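Local coordinates for protein uncharacterized CONSERVED DOMAIN PROTEIN (Vibrio cholerae, PDB 3LKV) that probably serves as the substrate-binding protein of an ABC transporter, with a phenylalanine in its pocket and bound zinc ions, at residues Ile143-Asn148 against Leu172-Ala177; Ser274-Asn279 against Leu295-Ser300. One frame throughout, in Å; residues are numbered along the deposited sequence.

The two contacts lie at opposite edges of one mixed sheet and illustrate two very different ways in which a sheet can end. Interaction 1 pairs strands 142-147 and 171-176 at one edge; interaction 2 lies at the other, where strand 275-278 meets the end of helix 292-297 and the C-terminal tail. Their centres are about 25 Å apart and their nearest atoms about 15 Å, so they do not touch. Interaction 1 is the more buried and rests on a regular ladder of five backbone hydrogen bonds, with side chains on both faces of the sheet. Interaction 2 buries less surface, has just two weak hydrogen bonds on one carbonyl, and depends on aliphatic side chains and an arginine whose charge is answered elsewhere.

Interaction 1 (Ile143-Asn148 against Leu172-Ala177)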
ATOM      1  N   ILE A 143     -26.179 -21.283  24.741  1.00 25.24           N
ATOM      2  CA  ILE A 143     -25.265 -20.533  23.863  1.00 24.14           C
ATOM      3  C   ILE A 143     -24.729 -19.361  24.628  1.00 23.68           C
ATOM      4  O   ILE A 143     -25.497 -18.545  25.171  1.00 22.79           O
ATOM      5  CB  ILE A 143     -25.950 -20.083  22.576  1.00 24.86           C
ATOM      6  CG1 ILE A 143     -26.329 -21.289  21.729  1.00 25.54           C
ATOM      7  CG2 ILE A 143     -25.035 -19.152  21.736  1.00 23.82           C
ATOM      8  CD1 ILE A 143     -27.120 -20.915  20.434  1.00 25.28           C
ATOM      9  N   GLY A 144     -23.411 -19.285  24.680  1.00 23.70           N
ATOM     10  CA  GLY A 144     -22.711 -18.184  25.332  1.00 23.76           C
ATOM     11  C   GLY A 144     -22.412 -17.111  24.306  1.00 24.25           C
ATOM     12  O   GLY A 144     -22.173 -17.423  23.119  1.00 23.37           O
ATOM     13  N   VAL A 145     -22.445 -15.851  24.731  1.00 23.86           N
ATOM     14  CA  VAL A 145     -22.127 -14.778  23.803  1.00 24.32           C
ATOM     15  C   VAL A 145     -21.550 -13.626  24.548  1.00 24.10           C
ATOM     16  O   VAL A 145     -21.991 -13.309  25.645  1.00 24.82           O
ATOM     17  CB  VAL A 145     -23.361 -14.363  22.925  1.00 25.22           C
ATOM     18  CG1 VAL A 145     -24.518 -13.978  23.754  1.00 25.06           C
ATOM     19  CG2 VAL A 145     -22.995 -13.207  21.947  1.00 24.75           C
ATOM     20  N   VAL A 146     -20.495 -13.051  23.994  1.00 24.07           N
ATOM     21  CA  VAL A 146     -19.866 -11.869  24.549  1.00 23.79           C
ATOM     22  C   VAL A 146     -20.079 -10.754  23.524  1.00 24.80           C
ATOM     23  O   VAL A 146     -19.923 -10.958  22.349  1.00 23.74           O
ATOM     24  CB  VAL A 146     -18.355 -12.097  24.723  1.00 24.04           C
ATOM     25  CG1 VAL A 146     -17.656 -10.796  25.216  1.00 21.31           C
ATOM     26  CG2 VAL A 146     -18.113 -13.278  25.729  1.00 22.90           C
ATOM     27  N   TYR A 147     -20.396  -9.567  23.983  1.00 25.03           N
ATOM     28  CA  TYR A 147     -20.621  -8.465  23.069  1.00 26.64           C
ATOM     29  C   TYR A 147     -20.383  -7.138  23.748  1.00 25.54           C
ATOM     30  O   TYR A 147     -20.255  -7.057  24.962  1.00 24.89           O
ATOM     31  CB  TYR A 147     -22.037  -8.532  22.506  1.00 26.26           C
ATOM     32  CG  TYR A 147     -23.086  -8.106  23.458  1.00 30.47           C
ATOM     33  CD1 TYR A 147     -23.542  -6.790  23.475  1.00 35.25           C
ATOM     34  CD2 TYR A 147     -23.673  -9.003  24.325  1.00 32.04           C
ATOM     35  CE1 TYR A 147     -24.549  -6.398  24.347  1.00 33.89           C
ATOM     36  CE2 TYR A 147     -24.667  -8.611  25.205  1.00 31.68           C
ATOM     37  CZ  TYR A 147     -25.094  -7.320  25.215  1.00 36.70           C
ATOM     38  OH  TYR A 147     -26.089  -6.937  26.074  1.00 36.86           O
ATOM     39  N   ASN A 148     -20.264  -6.115  22.925  1.00 26.47           N
ATOM     40  CA  ASN A 148     -19.981  -4.751  23.381  1.00 26.04           C
ATOM     41  C   ASN A 148     -21.236  -3.905  23.199  1.00 25.82           C
ATOM     42  O   ASN A 148     -21.654  -3.631  22.081  1.00 24.50           O
ATOM     43  CB  ASN A 148     -18.802  -4.122  22.626  1.00 25.86           C
ATOM     44  CG  ASN A 148     -18.449  -2.701  23.144  1.00 26.09           C
ATOM     45  OD1 ASN A 148     -19.219  -2.068  23.879  1.00 24.38           O
ATOM     46  ND2 ASN A 148     -17.264  -2.252  22.816  1.00 26.04           N
ATOM     47  N   LEU A 172     -29.553 -18.483  26.504  1.00 28.02           N
ATOM     48  CA  LEU A 172     -28.433 -17.583  26.192  1.00 28.63           C
ATOM     49  C   LEU A 172     -27.693 -17.219  27.439  1.00 27.06           C
ATOM     50  O   LEU A 172     -28.293 -16.791  28.340  1.00 26.28           O
ATOM     51  CB  LEU A 172     -28.928 -16.254  25.590  1.00 28.50           C
ATOM     52  CG  LEU A 172     -29.155 -16.247  24.104  1.00 33.16           C
ATOM     53  CD1 LEU A 172     -29.452 -14.790  23.629  1.00 33.81           C
ATOM     54  CD2 LEU A 172     -27.916 -16.833  23.408  1.00 33.31           C
ATOM     55  N   VAL A 173     -26.390 -17.368  27.460  1.00 27.35           N
ATOM     56  CA  VAL A 173     -25.581 -16.907  28.548  1.00 27.88           C
ATOM     57  C   VAL A 173     -24.729 -15.747  28.060  1.00 27.83           C
ATOM     58  O   VAL A 173     -23.904 -15.924  27.186  1.00 27.55           O
ATOM     59  CB  VAL A 173     -24.652 -18.007  29.021  1.00 28.59           C
ATOM     60  CG1 VAL A 173     -23.823 -17.501  30.206  1.00 28.94           C
ATOM     61  CG2 VAL A 173     -25.463 -19.253  29.416  1.00 30.67           C
ATOM     62  N   GLU A 174     -24.914 -14.568  28.628  1.00 27.39           N
ATOM     63  CA  GLU A 174     -24.344 -13.337  28.085  1.00 28.04           C
ATOM     64  C   GLU A 174     -23.344 -12.655  28.986  1.00 27.07           C
ATOM     65  O   GLU A 174     -23.531 -12.625  30.193  1.00 28.03           O
ATOM     66  CB  GLU A 174     -25.446 -12.310  27.885  1.00 29.20           C
ATOM     67  CG  GLU A 174     -26.711 -12.831  27.231  1.00 34.44           C
ATOM     68  CD  GLU A 174     -27.824 -11.760  27.090  1.00 39.14           C
ATOM     69  OE1 GLU A 174     -27.571 -10.518  27.229  1.00 41.16           O
ATOM     70  OE2 GLU A 174     -28.963 -12.210  26.813  1.00 43.92           O
ATOM     71  N   ALA A 175     -22.319 -12.049  28.408  1.00 25.80           N
ATOM     72  CA  ALA A 175     -21.461 -11.164  29.159  1.00 25.40           C
ATOM     73  C   ALA A 175     -21.022 -10.009  28.257  1.00 25.59           C
ATOM     74  O   ALA A 175     -20.875 -10.182  27.042  1.00 27.52           O
ATOM     75  CB  ALA A 175     -20.306 -11.902  29.675  1.00 24.80           C
ATOM     76  N   THR A 176     -20.814  -8.833  28.828  1.00 24.61           N
ATOM     77  CA  THR A 176     -20.392  -7.721  28.012  1.00 24.72           C
ATOM     78  C   THR A 176     -18.926  -7.466  28.190  1.00 24.42           C
ATOM     79  O   THR A 176     -18.359  -7.824  29.196  1.00 23.10           O
ATOM     80  CB  THR A 176     -21.193  -6.440  28.277  1.00 23.80           C
ATOM     81  OG1 THR A 176     -21.108  -6.096  29.652  1.00 21.54           O
ATOM     82  CG2 THR A 176     -22.629  -6.667  27.865  1.00 25.26           C
ATOM     83  N   ALA A 177     -18.332  -6.865  27.163  1.00 23.71           N
ATOM     84  CA  ALA A 177     -16.946  -6.462  27.165  1.00 23.91           C
ATOM     85  C   ALA A 177     -16.918  -5.075  26.551  1.00 23.50           C
ATOM     86  O   ALA A 177     -17.323  -4.897  25.414  1.00 22.45           O
ATOM     87  CB  ALA A 177     -16.122  -7.451  26.319  1.00 23.61           C
TER
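Strands 143-147 and 172-176 run parallel, 20° apart and in register from I143 beside L172 to Y147 beside T176, joined by five backbone hydrogen bonds that continue to A177. The ladder opens with V173 N on I143 O (2.7 Å) and closes with A177 N on Y147 O (2.9 Å); at both ends the donor stands above the carbonyl plane, whereas the three middle bonds lie nearly along their C=O axes. G144 CA lies 3.2 Å from V173 O in a CA-H...O contact. On the face bearing I143, V145 and Y147, the side chains of I143 and L172 lie alongside each other, L172 CD2 coming to 3.9 Å from I143 CB. The Y147 ring, with CG in the crowded position between backbone N and carbonyl carbon (chi1 75°), lies over T176: methyl CG2 makes a CH-pi contact 4.0 Å from the ring centroid, displaced toward the rim. E174 OE1 reaches the edge of the same ring, 4.0 Å from Y147 CE2, while E174 OE2 forms a salt bridge with K162. On the other face V146 CG1 meets A177 CB at 3.8 Å. The pair completes the beta-alpha-beta crossover through helix 152-167, which packs on Y147, L172 and E174; helix 183-191 covers V146 and A177, and strand 196-199 continues the sheet beyond 143-147.

Interaction 2 (Ser274-Asn279 against Leu295-Ser300); sequences SDLVIN and LARATS
Polar contacts between S274-N279 and L295-S300 are few and weak, and they converge on one acceptor. L276 O receives the backbone T299 N at 3.1 Å, a bent bond with an angle of 122° at the hydrogen, and T299 OG1 at 3.4 Å. The hydroxyl is placed there by a chi1 of 77°, which sets it in the crowded position between backbone N and carbonyl carbon. Van der Waals contacts do the rest. T299 OG1 packs 3.4 Å from D275 CB, the two side chains crossing at about a right angle. L276, its CG anti to the backbone N (chi1 179°), sends CD2 obliquely across R297, 3.8 Å from R297 CB and near NE and NH2 as well. The arginine chain bends at chi3, so that its aliphatic root and its guanidinium both border the same leucine methyl, while R297 NH2 forms a salt bridge with E135. Farther along the strand the contacts are apolar: I278 CG1 abuts A298 CB at 3.9 Å and I278 CG2 approaches L295 CD2 more loosely, at 4.3 Å. Helix 126-136 adds L132 against both L276 and R297. Strand 275-278 is the antiparallel edge strand, bonded to strand 237-240, in a sheet of one of the two alpha/beta lobes of the periplasmic-binding-protein fold, and the C-terminal tail lies along its outer side.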
ATOM      1  N   SER A 274     -23.284 -16.861   2.351  1.00 38.02           N
ATOM      2  CA  SER A 274     -22.208 -16.984   3.303  1.00 37.55           C
ATOM      3  C   SER A 274     -21.502 -18.290   2.997  1.00 36.44           C
ATOM      4  O   SER A 274     -22.118 -19.188   2.476  1.00 36.03           O
ATOM      5  CB  SER A 274     -22.789 -16.978   4.720  1.00 37.96           C
ATOM      6  OG  SER A 274     -23.709 -15.899   4.906  1.00 38.57           O
ATOM      7  N   ASP A 275     -20.215 -18.414   3.300  1.00 35.23           N
ATOM      8  CA  ASP A 275     -19.533 -19.696   3.065  1.00 34.33           C
ATOM      9  C   ASP A 275     -19.432 -20.467   4.372  1.00 32.88           C
ATOM     10  O   ASP A 275     -18.993 -19.934   5.390  1.00 32.49           O
ATOM     11  CB  ASP A 275     -18.141 -19.501   2.465  1.00 34.75           C
ATOM     12  CG  ASP A 275     -18.174 -18.742   1.138  1.00 37.67           C
ATOM     13  OD1 ASP A 275     -18.868 -19.224   0.218  1.00 38.98           O
ATOM     14  OD2 ASP A 275     -17.541 -17.660   1.041  1.00 41.99           O
ATOM     15  N   LEU A 276     -19.858 -21.723   4.324  1.00 30.88           N
ATOM     16  CA  LEU A 276     -19.714 -22.653   5.422  1.00 29.15           C
ATOM     17  C   LEU A 276     -18.300 -23.169   5.461  1.00 28.22           C
ATOM     18  O   LEU A 276     -17.861 -23.827   4.535  1.00 28.34           O
ATOM     19  CB  LEU A 276     -20.700 -23.807   5.237  1.00 28.64           C
ATOM     20  CG  LEU A 276     -20.709 -24.923   6.284  1.00 28.26           C
ATOM     21  CD1 LEU A 276     -20.627 -24.359   7.688  1.00 22.75           C
ATOM     22  CD2 LEU A 276     -21.979 -25.899   6.082  1.00 26.78           C
ATOM     23  N   VAL A 277     -17.579 -22.862   6.529  1.00 27.72           N
ATOM     24  CA  VAL A 277     -16.202 -23.303   6.701  1.00 27.77           C
ATOM     25  C   VAL A 277     -16.106 -24.068   8.030  1.00 29.11           C
ATOM     26  O   VAL A 277     -16.769 -23.687   8.987  1.00 29.30           O
ATOM     27  CB  VAL A 277     -15.275 -22.096   6.708  1.00 27.42           C
ATOM     28  CG1 VAL A 277     -13.830 -22.517   6.961  1.00 26.18           C
ATOM     29  CG2 VAL A 277     -15.461 -21.252   5.378  1.00 26.29           C
ATOM     30  N   ILE A 278     -15.329 -25.161   8.065  1.00 30.69           N
ATOM     31  CA  ILE A 278     -15.178 -26.038   9.252  1.00 31.96           C
ATOM     32  C   ILE A 278     -13.711 -26.135   9.633  1.00 33.70           C
ATOM     33  O   ILE A 278     -12.865 -26.327   8.765  1.00 34.38           O
ATOM     34  CB  ILE A 278     -15.652 -27.499   8.998  1.00 31.94           C
ATOM     35  CG1 ILE A 278     -17.102 -27.558   8.543  1.00 31.69           C
ATOM     36  CG2 ILE A 278     -15.466 -28.360  10.252  1.00 31.72           C
ATOM     37  CD1 ILE A 278     -18.045 -26.668   9.331  1.00 33.84           C
ATOM     38  N   ASN A 279     -13.404 -26.000  10.920  1.00 35.96           N
ATOM     39  CA  ASN A 279     -12.057 -26.224  11.398  1.00 38.55           C
ATOM     40  C   ASN A 279     -11.949 -27.603  12.066  1.00 41.90           C
ATOM     41  O   ASN A 279     -12.184 -27.760  13.271  1.00 40.47           O
ATOM     42  CB  ASN A 279     -11.607 -25.118  12.328  1.00 37.39           C
ATOM     43  CG  ASN A 279     -10.125 -25.163  12.577  1.00 37.15           C
ATOM     44  OD1 ASN A 279      -9.489 -26.222  12.454  1.00 36.09           O
ATOM     45  ND2 ASN A 279      -9.548 -24.021  12.912  1.00 34.66           N
ATOM     46  N   LEU A 295     -20.199 -31.732   7.063  1.00 66.04           N
ATOM     47  CA  LEU A 295     -18.875 -31.850   6.413  1.00 67.42           C
ATOM     48  C   LEU A 295     -19.007 -31.906   4.875  1.00 68.32           C
ATOM     49  O   LEU A 295     -18.138 -31.401   4.152  1.00 68.14           O
ATOM     50  CB  LEU A 295     -18.111 -33.094   6.903  1.00 67.68           C
ATOM     51  CG  LEU A 295     -17.391 -33.075   8.255  1.00 68.37           C
ATOM     52  CD1 LEU A 295     -16.893 -34.471   8.662  1.00 66.43           C
ATOM     53  CD2 LEU A 295     -16.224 -32.080   8.223  1.00 69.17           C
ATOM     54  N   ALA A 296     -20.094 -32.523   4.404  1.00 69.37           N
ATOM     55  CA  ALA A 296     -20.440 -32.597   2.966  1.00 70.48           C
ATOM     56  C   ALA A 296     -20.718 -31.233   2.319  1.00 71.34           C
ATOM     57  O   ALA A 296     -20.339 -31.028   1.163  1.00 71.35           O
ATOM     58  CB  ALA A 296     -21.645 -33.521   2.745  1.00 70.49           C
ATOM     59  N   ARG A 297     -21.382 -30.325   3.050  1.00 72.14           N
ATOM     60  CA  ARG A 297     -21.667 -28.958   2.563  1.00 72.41           C
ATOM     61  C   ARG A 297     -20.503 -27.968   2.722  1.00 72.69           C
ATOM     62  O   ARG A 297     -20.617 -26.834   2.298  1.00 71.94           O
ATOM     63  CB  ARG A 297     -22.887 -28.374   3.284  1.00 72.50           C
ATOM     64  CG  ARG A 297     -24.198 -29.100   3.023  1.00 73.23           C
ATOM     65  CD  ARG A 297     -25.446 -28.202   3.250  1.00 73.54           C
ATOM     66  NE  ARG A 297     -25.427 -27.466   4.517  1.00 72.72           N
ATOM     67  CZ  ARG A 297     -25.654 -27.999   5.717  1.00 72.94           C
ATOM     68  NH1 ARG A 297     -25.912 -29.297   5.866  1.00 73.03           N
ATOM     69  NH2 ARG A 297     -25.616 -27.231   6.789  1.00 72.24           N
ATOM     70  N   ALA A 298     -19.392 -28.386   3.324  1.00 73.77           N
ATOM     71  CA  ALA A 298     -18.325 -27.452   3.699  1.00 74.88           C
ATOM     72  C   ALA A 298     -17.575 -26.967   2.484  1.00 76.32           C
ATOM     73  O   ALA A 298     -16.793 -27.730   1.911  1.00 77.13           O
ATOM     74  CB  ALA A 298     -17.349 -28.094   4.657  1.00 74.54           C
ATOM     75  N   THR A 299     -17.791 -25.700   2.106  1.00 77.44           N
ATOM     76  CA  THR A 299     -17.076 -25.084   0.962  1.00 77.97           C
ATOM     77  C   THR A 299     -15.566 -25.043   1.238  1.00 78.48           C
ATOM     78  O   THR A 299     -14.769 -24.858   0.331  1.00 77.99           O
ATOM     79  CB  THR A 299     -17.599 -23.615   0.558  1.00 78.11           C
ATOM     80  OG1 THR A 299     -17.103 -22.619   1.468  1.00 77.82           O
ATOM     81  CG2 THR A 299     -19.131 -23.527   0.477  1.00 77.86           C
ATOM     82  N   SER A 300     -15.177 -25.215   2.492  1.00 79.47           N
ATOM     83  CA  SER A 300     -13.768 -25.284   2.822  1.00 80.64           C
ATOM     84  C   SER A 300     -13.642 -26.042   4.127  1.00 81.43           C
ATOM     85  O   SER A 300     -14.661 -26.322   4.777  1.00 81.17           O
ATOM     86  CB  SER A 300     -13.169 -23.877   2.916  1.00 80.82           C
ATOM     87  OG  SER A 300     -11.826 -23.927   3.375  1.00 81.75           O
TER